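Local coordinates for protein TbiB1 (Thermobaculum terrenum, PDB 5V1V) that binds the leader peptide of a lasso-peptide precursor through a small PqqD-like domain, probably presenting it to the enzymes that mature the precursor, at residues Glu45-Arg48 with Pro49-Val53; Asp54-Cys57 with Ala58-Val62. All coordinates share one frame; numbering follows the deposited sequence. Where two conformers were deposited one is given.

Interaction 1: residues Glu45-Arg48 with Pro49-Val53; sequences EGKR and PEEIV. With ZN (zinc ion), chain F.
Arg48 sits at the N-cap of helix 49-59, where Glu51 of the first turn reaches back to its backbone N; Pro49 is the first residue of the helix. The turn is reached from the Schellman motif that ends helix 34-44 at Gly46.

Glu50, next along, sends its side chain outward: CG lies anti to the backbone N (chi1 174°), and in one of its two conformers OE2 binds a zinc ion at 2.0 Å. Asp54 and water 2 also bind that ion, while Glu50 OE1 forms a salt bridge with Arg64.

Glu51 turns the other way and makes one half of a capping box. Its OE2 accepts the Arg48 N-H at 2.9 Å in an almost straight bond (170°), approached on the anti side of the carboxylate and slightly out of its plane. The reciprocal half is absent, since an arginine side chain offers no acceptor to the helix start. Water 1 gives OE2 a second donor at 2.7 Å and also donates to Gly46 O, tying the carboxylate to the end of the preceding helix. Lys47 crosses Glu51 at about a right angle. Its CD lies 3.9 Å from Glu51 OE2, but NZ is too far from OE1 for a salt bridge, so the attraction is probably modest.

Ile52 closes the first turn through its backbone N, bonded to Arg48 O at 2.9 Å. Its side chain is buried against Ile39, Leu42 and Leu43 of helix 34-44 and Leu71 of helix 64-80, with CD1 packed 3.7 Å from Lys47 O.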
loop_
_atom_site.group_PDB
_atom_site.type_symbol
_atom_site.label_atom_id
_atom_site.label_comp_id
_atom_site.label_asym_id
_atom_site.label_seq_id
_atom_site.Cartn_x
_atom_site.Cartn_y
_atom_site.Cartn_z
ATOM N N GLU A 45 8.367 -5.042 4.042
ATOM C CA GLU A 45 9.296 -6.180 4.043
ATOM C C GLU A 45 10.199 -6.214 2.807
ATOM O O GLU A 45 11.051 -7.102 2.676
ATOM C CB GLU A 45 8.524 -7.503 4.144
ATOM C CG GLU A 45 7.791 -7.709 5.459
ATOM C CD GLU A 45 6.678 -8.735 5.354
ATOM O OE1 GLU A 45 6.575 -9.420 4.315
ATOM O OE2 GLU A 45 5.894 -8.853 6.316
ATOM N N GLY A 46 10.004 -5.267 1.891
ATOM C CA GLY A 46 10.791 -5.220 0.665
ATOM C C GLY A 46 10.357 -6.231 -0.380
ATOM O O GLY A 46 11.139 -6.591 -1.262
ATOM N N LYS A 47 9.109 -6.687 -0.296
ATOM C CA LYS A 47 8.583 -7.632 -1.280
ATOM C C LYS A 47 8.382 -6.933 -2.625
ATOM O O LYS A 47 7.897 -5.811 -2.671
ATOM C CB LYS A 47 7.269 -8.261 -0.795
ATOM C CG LYS A 47 7.351 -9.029 0.519
ATOM C CD LYS A 47 8.132 -10.323 0.403
ATOM C CE LYS A 47 8.241 -10.990 1.765
ATOM N NZ LYS A 47 9.422 -11.892 1.853
ATOM N N ARG A 48 8.773 -7.600 -3.709
ATOM C CA ARG A 48 8.631 -7.052 -5.065
ATOM C C ARG A 48 7.191 -7.214 -5.550
ATOM O O ARG A 48 6.464 -8.055 -5.017
ATOM C CB ARG A 48 9.569 -7.792 -6.017
ATOM C CG ARG A 48 11.031 -7.701 -5.621
ATOM C CD ARG A 48 11.893 -8.663 -6.419
ATOM N NE ARG A 48 11.984 -8.309 -7.835
ATOM C CZ ARG A 48 12.754 -7.343 -8.332
ATOM N NH1 ARG A 48 13.512 -6.602 -7.533
ATOM N NH2 ARG A 48 12.756 -7.108 -9.638
ATOM N N PRO A 49 6.773 -6.429 -6.567
ATOM C CA PRO A 49 5.418 -6.583 -7.086
ATOM C C PRO A 49 4.987 -8.028 -7.362
ATOM O O PRO A 49 3.888 -8.379 -6.957
ATOM C CB PRO A 49 5.430 -5.726 -8.355
ATOM C CG PRO A 49 6.343 -4.605 -7.988
ATOM C CD PRO A 49 7.432 -5.240 -7.146
ATOM N N GLU A 50 5.824 -8.848 -8.006
ATOM C CA GLU A 50 5.496 -10.269 -8.258
ATOM C C GLU A 50 5.168 -10.997 -6.966
ATOM O O GLU A 50 4.200 -11.759 -6.895
ATOM C CB GLU A 50 6.640 -11.008 -8.977
ATOM C CG GLU A 50 6.426 -12.515 -9.144
ATOM C CD GLU A 50 5.299 -12.842 -10.105
ATOM O OE1 GLU A 50 4.920 -11.953 -10.893
ATOM O OE2 GLU A 50 4.788 -13.988 -10.083
ATOM N N GLU A 51 5.996 -10.777 -5.945
ATOM C CA GLU A 51 5.816 -11.408 -4.635
ATOM C C GLU A 51 4.521 -10.949 -3.980
ATOM O O GLU A 51 3.837 -11.736 -3.332
ATOM C CB GLU A 51 6.980 -11.083 -3.700
ATOM C CG GLU A 51 8.316 -11.603 -4.177
ATOM C CD GLU A 51 9.419 -11.347 -3.181
ATOM O OE1 GLU A 51 9.824 -12.306 -2.494
ATOM O OE2 GLU A 51 9.867 -10.184 -3.083
ATOM N N ILE A 52 4.191 -9.669 -4.144
ATOM C CA ILE A 52 2.970 -9.132 -3.563
ATOM C C ILE A 52 1.754 -9.746 -4.260
ATOM O O ILE A 52 0.819 -10.182 -3.602
ATOM C CB ILE A 52 2.931 -7.589 -3.635
ATOM C CG1 ILE A 52 4.066 -6.996 -2.783
ATOM C CG2 ILE A 52 1.566 -7.070 -3.196
ATOM C CD1 ILE A 52 4.258 -5.506 -2.957
ATOM N N VAL A 53 1.777 -9.803 -5.589
ATOM C CA VAL A 53 0.707 -10.462 -6.335
ATOM C C VAL A 53 0.524 -11.895 -5.819
ATOM O O VAL A 53 -0.592 -12.320 -5.527
ATOM C CB VAL A 53 0.974 -10.445 -7.861
ATOM C CG1 VAL A 53 -0.035 -11.320 -8.597
ATOM C CG2 VAL A 53 0.942 -9.018 -8.402
HETATM ZN ZN ZN F . 4.970 -15.598 -8.982
HETATM O O HOH W 1 11.939 -9.311 -1.654
HETATM O O HOH W 2 3.410 -16.748 -9.645
#

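Interaction 2: residues Asp54-Cys57 with Ala58-Val62; sequences DAIC and AEYSV. With ZN (zinc ion), chain F.
Ile56 and Tyr60 meet where helix 49-59 ends and the chain passes into the short strand 60-61, which pairs in parallel with the bound leader peptide. Ile56 CG2 lies 3.8 Å from Tyr60 CD2, and Ile56 CD1 reaches CE2 along the same side of the ring. Ile56 O comes to the ring edge in its plane. This carbonyl also receives two weak bonds at the fraying helix end, from Tyr60 N at 3.0 Å and Glu59 N. Val62 adds a looser apolar touch, its CG1 4.3 Å from Ile56 CG2. A chi1 of 63° sets CG1 between the backbone N and the carbonyl carbon, facing the helix. An inverse gamma turn centred on Ser61 brings Val62 back to this position. Ile56 and Val62 each pack on an aromatic side chain of the peptide, so the helix end and the segment after it form part of its binding surface.

One residue earlier, Ala55 O accepts Glu59 N at 3.0 Å, and the extended Glu59 side chain runs beside that carbonyl, with CG 3.2 Å from the oxygen. Its carboxylate passes Ala55 CB and forms a salt bridge with Arg38 of helix 34-44, a residue that also touches Ile56 and Tyr60. With an alanine here, Arg38 would probably lose its anionic mate and be freer to swing, uncovering part of Ala55.

Farther out, Ala58 N is held by Asp54 O at 3.0 Å and more weakly by Ala55 O. The Asp54 side chain turns away from the helix end toward the zinc site. Its OD1 pairs with Arg64 and takes a weak bond from water 2, while OD2 coordinates zinc at 2.0 Å.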
loop_
_atom_site.group_PDB
_atom_site.type_symbol
_atom_site.label_atom_id
_atom_site.label_comp_id
_atom_site.label_asym_id
_atom_site.label_seq_id
_atom_site.Cartn_x
_atom_site.Cartn_y
_atom_site.Cartn_z
ATOM N N ASP A 54 1.623 -12.633 -5.697
ATOM C CA ASP A 54 1.538 -14.028 -5.292
ATOM C C ASP A 54 0.981 -14.153 -3.879
ATOM O O ASP A 54 0.180 -15.045 -3.619
ATOM C CB ASP A 54 2.892 -14.710 -5.432
ATOM C CG ASP A 54 3.298 -14.887 -6.874
ATOM O OD1 ASP A 54 2.489 -14.577 -7.779
ATOM O OD2 ASP A 54 4.441 -15.333 -7.110
ATOM N N ALA A 55 1.382 -13.255 -2.977
ATOM C CA ALA A 55 0.894 -13.283 -1.600
ATOM C C ALA A 55 -0.603 -13.011 -1.525
ATOM O O ALA A 55 -1.333 -13.742 -0.850
ATOM C CB ALA A 55 1.667 -12.300 -0.738
ATOM N N ILE A 56 -1.063 -11.986 -2.238
ATOM C CA ILE A 56 -2.486 -11.659 -2.245
ATOM C C ILE A 56 -3.301 -12.802 -2.867
ATOM O O ILE A 56 -4.363 -13.146 -2.360
ATOM C CB ILE A 56 -2.764 -10.294 -2.919
ATOM C CG1 ILE A 56 -2.038 -9.154 -2.176
ATOM C CG2 ILE A 56 -4.259 -10.015 -2.973
ATOM C CD1 ILE A 56 -2.331 -9.056 -0.684
ATOM N N CYS A 57 -2.787 -13.413 -3.933
ATOM C CA CYS A 57 -3.450 -14.574 -4.544
ATOM C C CYS A 57 -3.532 -15.787 -3.627
ATOM O O CYS A 57 -4.467 -16.584 -3.733
ATOM C CB CYS A 57 -2.752 -14.981 -5.830
ATOM S SG CYS A 57 -3.116 -13.869 -7.193
ATOM N N ALA A 58 -2.550 -15.934 -2.742
ATOM C CA ALA A 58 -2.523 -17.046 -1.802
ATOM C C ALA A 58 -3.458 -16.803 -0.616
ATOM O O ALA A 58 -4.015 -17.749 -0.052
ATOM C CB ALA A 58 -1.100 -17.280 -1.321
ATOM N N GLU A 59 -3.634 -15.534 -0.249
ATOM C CA GLU A 59 -4.311 -15.157 0.997
ATOM C C GLU A 59 -5.772 -14.753 0.829
ATOM O O GLU A 59 -6.519 -14.693 1.813
ATOM C CB GLU A 59 -3.535 -14.027 1.670
ATOM C CG GLU A 59 -2.169 -14.465 2.180
ATOM C CD GLU A 59 -1.317 -13.319 2.698
ATOM O OE1 GLU A 59 -1.862 -12.230 2.981
ATOM O OE2 GLU A 59 -0.091 -13.524 2.832
ATOM N N TYR A 60 -6.178 -14.485 -0.409
ATOM C CA TYR A 60 -7.507 -13.953 -0.697
ATOM C C TYR A 60 -8.215 -14.717 -1.802
ATOM O O TYR A 60 -7.572 -15.253 -2.704
ATOM C CB TYR A 60 -7.403 -12.470 -1.081
ATOM C CG TYR A 60 -6.973 -11.587 0.066
ATOM C CD1 TYR A 60 -7.916 -11.015 0.911
ATOM C CD2 TYR A 60 -5.622 -11.336 0.314
ATOM C CE1 TYR A 60 -7.531 -10.213 1.970
ATOM C CE2 TYR A 60 -5.228 -10.525 1.367
ATOM C CZ TYR A 60 -6.190 -9.970 2.194
ATOM O OH TYR A 60 -5.817 -9.170 3.255
ATOM N N SER A 61 -9.545 -14.745 -1.724
ATOM C CA SER A 61 -10.379 -15.381 -2.734
ATOM C C SER A 61 -10.519 -14.431 -3.911
ATOM O O SER A 61 -11.520 -13.713 -4.039
ATOM C CB SER A 61 -11.750 -15.729 -2.156
ATOM O OG SER A 61 -12.584 -16.282 -3.155
ATOM N N VAL A 62 -9.492 -14.423 -4.758
ATOM C CA VAL A 62 -9.393 -13.476 -5.864
ATOM C C VAL A 62 -8.535 -14.069 -6.972
ATOM O O VAL A 62 -7.615 -14.835 -6.701
ATOM C CB VAL A 62 -8.821 -12.116 -5.381
ATOM C CG1 VAL A 62 -7.402 -12.264 -4.844
ATOM C CG2 VAL A 62 -8.903 -11.064 -6.474
HETATM ZN ZN ZN F . 4.970 -15.598 -8.982
HETATM O O HOH W 2 3.410 -16.748 -9.645
#

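Interactions 1 and 2 follow each other along helix 49-59, the first at its start and the second at its end, their centres about 12 Å apart. Interaction 1 lies mostly at the surface and is chiefly polar, a carboxylate and a water tying the helix start to the preceding loop, with Ile52 as its buried member. Interaction 2 is partly buried, combining weakening backbone bonds with an apolar cluster beside the leader peptide. Both ends lean on helices 34-44 and 64-80. They share one zinc ion and water 2: residues 49-53 and 54-57 each supply one carboxylate ligand, and Arg64 pairs with both.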